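Local structure of putative permease protein, ABC transporter (Porphyromonas gingivalis, 3IS6) at residues P45-E50 and E197-M202; P52-A57 and A182-R187. The protein is a piece of a putative ABC transporter permease, a MacB-like periplasmic core domain, and the whole protein probably takes part in transport across the cell membrane. All blocks are in the same frame, centred on the assembly; numbering follows the deposited sequence.

How the contacts relate
From the N terminus, helix 43-50 comes first and supplies one side of contact 1. Strand 54-70 follows at once, and its start supplies one side of contact 2. More than 120 residues later, strand 181-186 returns to pair with it and closes the inner loop. Helix 196-206 then closes the outer loop by meeting helix 43-50. Contact 2 therefore sits within contact 1 along the chain. Their centres are about 10 Å apart. The two helices cross beside the sheet to which the strand pair of contact 2 belongs. Ile47 packs on Val54, and Gln48 OE1 probably accepts a hydrogen bond from Ala57 N at 2.9 Å.

Contact 1 of 2, residues P45-E50 and E197-M202; sequences PAIQEE and EALLEM
Met202, a selenomethionine, reaches from helix 196-206 to helix 43-50 and carries most of the contacts between these two crossing helices of the MacB-like periplasmic core domain. Its SE atom lies 3.5 Å from Ile47 CG1, the tightest apolar contact here. The terminal CE also meets Ile47 CG1. The CB of Ala46 meets the same selenium at 4.1 Å. Chi1 of Met202 (178°) sets CG anti to the backbone N, and an extended chi2 carries SE toward Ile47. The bend at chi3 (74°) then brings CE to Ile47 CG1. Beside this group, Ile47 CD1 and Leu199 CD2 meet tip to tip at 4.2 Å. Ile47 CG1 and Leu199 CG each lie beside their own backbone N, anti to the carbonyl carbon, and the two side chains cross obliquely.

No hydrogen bond joins the two segments. The axes of helix 45-50 and helix 197-202 come no closer than 10.9 Å, at 116° between their directions. At the end of helix 43-50, Glu50, extended beyond CG, lays its carboxylate oxygen OE1 against CG and CB of Met202. This oxygen also has a charged partner, since Glu50 OE1 forms a salt bridge with Arg205, about one turn further along helix 196-206. Trp174 touches both Ala46 and Met202, and Ile51 touches Leu199. Ile47 also touches Val54 of strand 54-70, so the apolar patch joins helix 43-50 to both helix 196-206 and that strand. The closest approach of the Glu50 carboxylate to Met202 is OE1 to CG, at 3.5 Å.

Contact 2 of 2, residues P52-A57 and A182-R187; sequences PGVELA and AYVRLR
Glu55 CG and Arg185 CG are each anti to their own backbone N (chi1 -158° and -174°), and the two side chains leave a classic beta bulge to meet obliquely. The bulge interrupts the antiparallel pairing of strands 54-70 and 181-186 in the mixed sheet of the MacB-like domain. Glu55 and Leu56 both face Arg185, and the register shifts by one. The backbone of Glu55 is helix-like, as that of the first residue of a classic bulge is. Arg185 O takes a well-angled bond from Leu56 N, in its carbonyl plane and on a lone pair, and a weak one from Glu55 N. Arg185 N returns a nearly straight bond to Leu56 O at 2.8 Å.

The Glu55 chain is extended beyond CG, while Arg185 bends at chi2 and chi3. These shapes bring Arg185 NH1 to 2.8 Å from Glu55 OE2 in a salt bridge. NH1 comes from above the carboxylate plane, and the two flat groups are turned 69° apart. Leu56 CD2 lies over one face of the Arg185 guanidinium, 4.0 Å from NH2. Glu55 OE1 has its own salt bridge to Arg13, so the carboxylate is shared by two arginines.

On the other side of the sheet Val54 CG1 touches Val184 CG1 at 3.8 Å, the two side chains crossing at about a right angle. Ala57 also pairs with Val184 there. Past the strand, Arg187 lays its guanidinium over Glu55 CA. Its backbone closes the pairing, with Arg187 N giving a nearly straight bond to Gly53 O at 3.1 Å.

Contact 1 of 2, residues P45-E50 and E197-M202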
loop_
_atom_site.group_PDB
_atom_site.type_symbol
_atom_site.label_atom_id
_atom_site.label_comp_id
_atom_site.label_asym_id
_atom_site.label_seq_id
_atom_site.Cartn_x
_atom_site.Cartn_y
_atom_site.Cartn_z
ATOM N N PRO A 45 -17.180 0.848 -5.556
ATOM C CA PRO A 45 -18.008 1.656 -4.670
ATOM C C PRO A 45 -18.872 2.615 -5.443
ATOM O O PRO A 45 -19.980 2.816 -5.078
ATOM C CB PRO A 45 -16.997 2.408 -3.831
ATOM C CG PRO A 45 -15.696 1.991 -4.258
ATOM C CD PRO A 45 -15.789 0.822 -5.113
ATOM N N ALA A 46 -18.347 3.185 -6.502
ATOM C CA ALA A 46 -19.091 4.092 -7.324
ATOM C C ALA A 46 -20.274 3.422 -7.986
ATOM O O ALA A 46 -21.311 3.998 -8.118
ATOM C CB ALA A 46 -18.227 4.715 -8.301
ATOM N N ILE A 47 -20.118 2.185 -8.399
ATOM C CA ILE A 47 -21.207 1.485 -9.017
ATOM C C ILE A 47 -22.358 1.285 -8.055
ATOM O O ILE A 47 -23.478 1.491 -8.412
ATOM C CB ILE A 47 -20.749 0.151 -9.593
ATOM C CG1 ILE A 47 -19.942 0.386 -10.837
ATOM C CG2 ILE A 47 -21.890 -0.686 -9.944
ATOM C CD1 ILE A 47 -19.260 -0.789 -11.300
ATOM N N GLN A 48 -22.071 0.900 -6.831
ATOM C CA GLN A 48 -23.137 0.704 -5.881
ATOM C C GLN A 48 -23.903 1.974 -5.597
ATOM O O GLN A 48 -25.093 1.956 -5.474
ATOM C CB GLN A 48 -22.640 0.154 -4.561
ATOM C CG GLN A 48 -23.761 -0.352 -3.730
ATOM C CD GLN A 48 -23.330 -1.134 -2.562
ATOM O OE1 GLN A 48 -22.477 -1.964 -2.646
ATOM N NE2 GLN A 48 -23.941 -0.877 -1.448
ATOM N N GLU A 49 -23.181 3.055 -5.434
ATOM C CA GLU A 49 -23.787 4.341 -5.206
ATOM C C GLU A 49 -24.560 4.888 -6.386
ATOM O O GLU A 49 -25.597 5.441 -6.202
ATOM C CB GLU A 49 -22.755 5.333 -4.691
ATOM N N GLU A 50 -24.035 4.738 -7.588
ATOM C CA GLU A 50 -24.557 5.421 -8.747
ATOM C C GLU A 50 -25.361 4.661 -9.789
ATOM O O GLU A 50 -26.021 5.269 -10.583
ATOM C CB GLU A 50 -23.429 6.162 -9.450
ATOM C CG GLU A 50 -22.768 7.165 -8.578
ATOM C CD GLU A 50 -21.615 7.876 -9.212
ATOM O OE1 GLU A 50 -21.472 7.828 -10.425
ATOM O OE2 GLU A 50 -20.846 8.496 -8.487
ATOM N N GLU A 197 -24.722 2.163 -20.751
ATOM C CA GLU A 197 -24.784 3.600 -20.857
ATOM C C GLU A 197 -24.553 4.307 -19.518
ATOM O O GLU A 197 -23.821 5.260 -19.428
ATOM C CB GLU A 197 -26.102 4.015 -21.501
ATOM C CG GLU A 197 -26.244 3.554 -22.947
ATOM C CD GLU A 197 -27.479 4.097 -23.683
ATOM O OE1 GLU A 197 -28.586 4.114 -23.120
ATOM O OE2 GLU A 197 -27.330 4.487 -24.843
ATOM N N ALA A 198 -25.162 3.798 -18.474
ATOM C CA ALA A 198 -24.952 4.339 -17.151
ATOM C C ALA A 198 -23.504 4.182 -16.727
ATOM O O ALA A 198 -22.956 5.032 -16.089
ATOM C CB ALA A 198 -25.847 3.696 -16.183
ATOM N N LEU A 199 -22.884 3.084 -17.080
ATOM C CA LEU A 199 -21.506 2.894 -16.701
ATOM C C LEU A 199 -20.668 3.962 -17.345
ATOM O O LEU A 199 -19.794 4.499 -16.755
ATOM C CB LEU A 199 -21.004 1.513 -17.095
ATOM C CG LEU A 199 -21.445 0.315 -16.271
ATOM C CD1 LEU A 199 -20.921 -0.947 -16.813
ATOM C CD2 LEU A 199 -21.072 0.429 -14.869
ATOM N N LEU A 200 -20.964 4.281 -18.576
ATOM C CA LEU A 200 -20.254 5.325 -19.267
ATOM C C LEU A 200 -20.431 6.678 -18.617
ATOM O O LEU A 200 -19.523 7.450 -18.564
ATOM C CB LEU A 200 -20.775 5.430 -20.668
ATOM C CG LEU A 200 -19.811 5.563 -21.806
ATOM C CD1 LEU A 200 -20.483 6.275 -22.910
ATOM C CD2 LEU A 200 -18.526 6.191 -21.469
ATOM N N GLU A 201 -21.637 6.956 -18.172
ATOM C CA GLU A 201 -21.916 8.209 -17.536
ATOM C C GLU A 201 -21.093 8.299 -16.280
ATOM O O GLU A 201 -20.414 9.248 -16.056
ATOM C CB GLU A 201 -23.383 8.271 -17.164
ATOM C CG GLU A 201 -24.313 8.564 -18.279
ATOM C CD GLU A 201 -25.761 8.557 -17.813
ATOM O OE1 GLU A 201 -26.077 9.220 -16.802
ATOM O OE2 GLU A 201 -26.579 7.848 -18.421
HETATM N N MSE A 202 -21.097 7.242 -15.508
HETATM C CA MSE A 202 -20.301 7.178 -14.321
HETATM C C MSE A 202 -18.817 7.345 -14.624
HETATM O O MSE A 202 -18.144 8.064 -13.951
HETATM C CB MSE A 202 -20.547 5.831 -13.668
HETATM C CG MSE A 202 -19.759 5.540 -12.424
HETATM SE SE MSE A 202 -19.758 3.720 -11.924
HETATM C CE MSE A 202 -18.601 3.060 -13.229
#

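Contact 2 of 2, residues P52-A57 and A182-R187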
loop_
_atom_site.group_PDB
_atom_site.type_symbol
_atom_site.label_atom_id
_atom_site.label_comp_id
_atom_site.label_asym_id
_atom_site.label_seq_id
_atom_site.Cartn_x
_atom_site.Cartn_y
_atom_site.Cartn_z
ATOM N N PRO A 52 -28.242 2.239 -11.232
ATOM C CA PRO A 52 -29.560 1.729 -10.921
ATOM C C PRO A 52 -29.651 0.257 -11.136
ATOM O O PRO A 52 -29.121 -0.229 -12.077
ATOM C CB PRO A 52 -30.424 2.425 -11.964
ATOM C CG PRO A 52 -29.577 2.588 -13.073
ATOM C CD PRO A 52 -28.263 2.955 -12.508
ATOM N N GLY A 53 -30.351 -0.436 -10.280
ATOM C CA GLY A 53 -30.483 -1.850 -10.459
ATOM C C GLY A 53 -29.353 -2.681 -9.908
ATOM O O GLY A 53 -29.343 -3.859 -10.099
ATOM N N VAL A 54 -28.421 -2.068 -9.213
ATOM C CA VAL A 54 -27.361 -2.806 -8.563
ATOM C C VAL A 54 -27.752 -3.038 -7.133
ATOM O O VAL A 54 -27.960 -2.112 -6.420
ATOM C CB VAL A 54 -26.099 -1.988 -8.589
ATOM C CG1 VAL A 54 -25.043 -2.594 -7.766
ATOM C CG2 VAL A 54 -25.659 -1.820 -9.947
ATOM N N GLU A 55 -27.933 -4.275 -6.740
ATOM C CA GLU A 55 -28.158 -4.604 -5.363
ATOM C C GLU A 55 -26.980 -4.413 -4.422
ATOM O O GLU A 55 -27.111 -3.893 -3.352
ATOM C CB GLU A 55 -28.590 -6.042 -5.284
ATOM C CG GLU A 55 -29.329 -6.410 -4.085
ATOM C CD GLU A 55 -29.943 -7.774 -4.164
ATOM O OE1 GLU A 55 -30.495 -8.122 -5.206
ATOM O OE2 GLU A 55 -29.886 -8.493 -3.163
ATOM N N LEU A 56 -25.833 -4.911 -4.823
ATOM C CA LEU A 56 -24.656 -4.819 -4.013
ATOM C C LEU A 56 -23.442 -4.839 -4.917
ATOM O O LEU A 56 -23.460 -5.515 -5.897
ATOM C CB LEU A 56 -24.631 -5.999 -3.066
ATOM C CG LEU A 56 -23.511 -6.169 -2.050
ATOM C CD1 LEU A 56 -23.661 -5.139 -1.003
ATOM C CD2 LEU A 56 -23.481 -7.502 -1.443
ATOM N N ALA A 57 -22.408 -4.088 -4.572
ATOM C CA ALA A 57 -21.111 -4.182 -5.205
ATOM C C ALA A 57 -19.986 -4.219 -4.187
ATOM O O ALA A 57 -20.063 -3.608 -3.184
ATOM C CB ALA A 57 -20.899 -3.097 -6.116
ATOM N N ALA A 182 -14.046 -6.393 -9.249
ATOM C CA ALA A 182 -15.258 -5.795 -8.776
ATOM C C ALA A 182 -16.423 -6.695 -9.083
ATOM O O ALA A 182 -16.681 -6.984 -10.201
ATOM C CB ALA A 182 -15.447 -4.505 -9.418
ATOM N N TYR A 183 -17.109 -7.109 -8.046
ATOM C CA TYR A 183 -18.235 -7.974 -8.140
ATOM C C TYR A 183 -19.495 -7.173 -7.912
ATOM O O TYR A 183 -19.574 -6.404 -7.010
ATOM C CB TYR A 183 -18.157 -9.065 -7.111
ATOM C CG TYR A 183 -16.942 -9.969 -7.177
ATOM C CD1 TYR A 183 -16.902 -11.049 -8.013
ATOM C CD2 TYR A 183 -15.835 -9.733 -6.396
ATOM C CE1 TYR A 183 -15.834 -11.855 -8.053
ATOM C CE2 TYR A 183 -14.753 -10.539 -6.448
ATOM C CZ TYR A 183 -14.757 -11.603 -7.268
ATOM O OH TYR A 183 -13.679 -12.407 -7.305
ATOM N N VAL A 184 -20.464 -7.383 -8.766
ATOM C CA VAL A 184 -21.708 -6.674 -8.720
ATOM C C VAL A 184 -22.893 -7.618 -8.732
ATOM O O VAL A 184 -23.013 -8.408 -9.619
ATOM C CB VAL A 184 -21.813 -5.803 -9.942
ATOM C CG1 VAL A 184 -23.020 -5.013 -9.929
ATOM C CG2 VAL A 184 -20.661 -4.948 -10.082
ATOM N N ARG A 185 -23.787 -7.509 -7.773
ATOM C CA ARG A 185 -25.008 -8.264 -7.811
ATOM C C ARG A 185 -26.179 -7.397 -8.223
ATOM O O ARG A 185 -26.499 -6.461 -7.569
ATOM C CB ARG A 185 -25.298 -8.890 -6.469
ATOM C CG ARG A 185 -26.467 -9.798 -6.447
ATOM C CD ARG A 185 -27.150 -9.788 -5.138
ATOM N NE ARG A 185 -26.367 -10.432 -4.129
ATOM C CZ ARG A 185 -26.446 -10.150 -2.851
ATOM N NH1 ARG A 185 -27.318 -9.266 -2.426
ATOM N NH2 ARG A 185 -25.675 -10.770 -2.005
ATOM N N LEU A 186 -26.792 -7.747 -9.334
ATOM C CA LEU A 186 -27.956 -7.071 -9.847
ATOM C C LEU A 186 -29.280 -7.526 -9.242
ATOM O O LEU A 186 -29.430 -8.645 -8.858
ATOM C CB LEU A 186 -28.012 -7.229 -11.354
ATOM C CG LEU A 186 -26.752 -6.924 -12.105
ATOM C CD1 LEU A 186 -26.830 -7.345 -13.483
ATOM C CD2 LEU A 186 -26.449 -5.512 -12.019
ATOM N N ARG A 187 -30.260 -6.641 -9.232
ATOM C CA ARG A 187 -31.604 -7.012 -8.876
ATOM C C ARG A 187 -32.227 -7.872 -9.956
ATOM O O ARG A 187 -31.849 -7.821 -11.096
ATOM C CB ARG A 187 -32.467 -5.791 -8.663
ATOM C CG ARG A 187 -31.791 -4.682 -8.017
ATOM C CD ARG A 187 -32.685 -3.978 -7.031
ATOM N NE ARG A 187 -32.002 -2.896 -6.338
ATOM C CZ ARG A 187 -31.786 -2.874 -5.033
ATOM N NH1 ARG A 187 -32.223 -3.857 -4.269
ATOM N NH2 ARG A 187 -31.150 -1.857 -4.496
#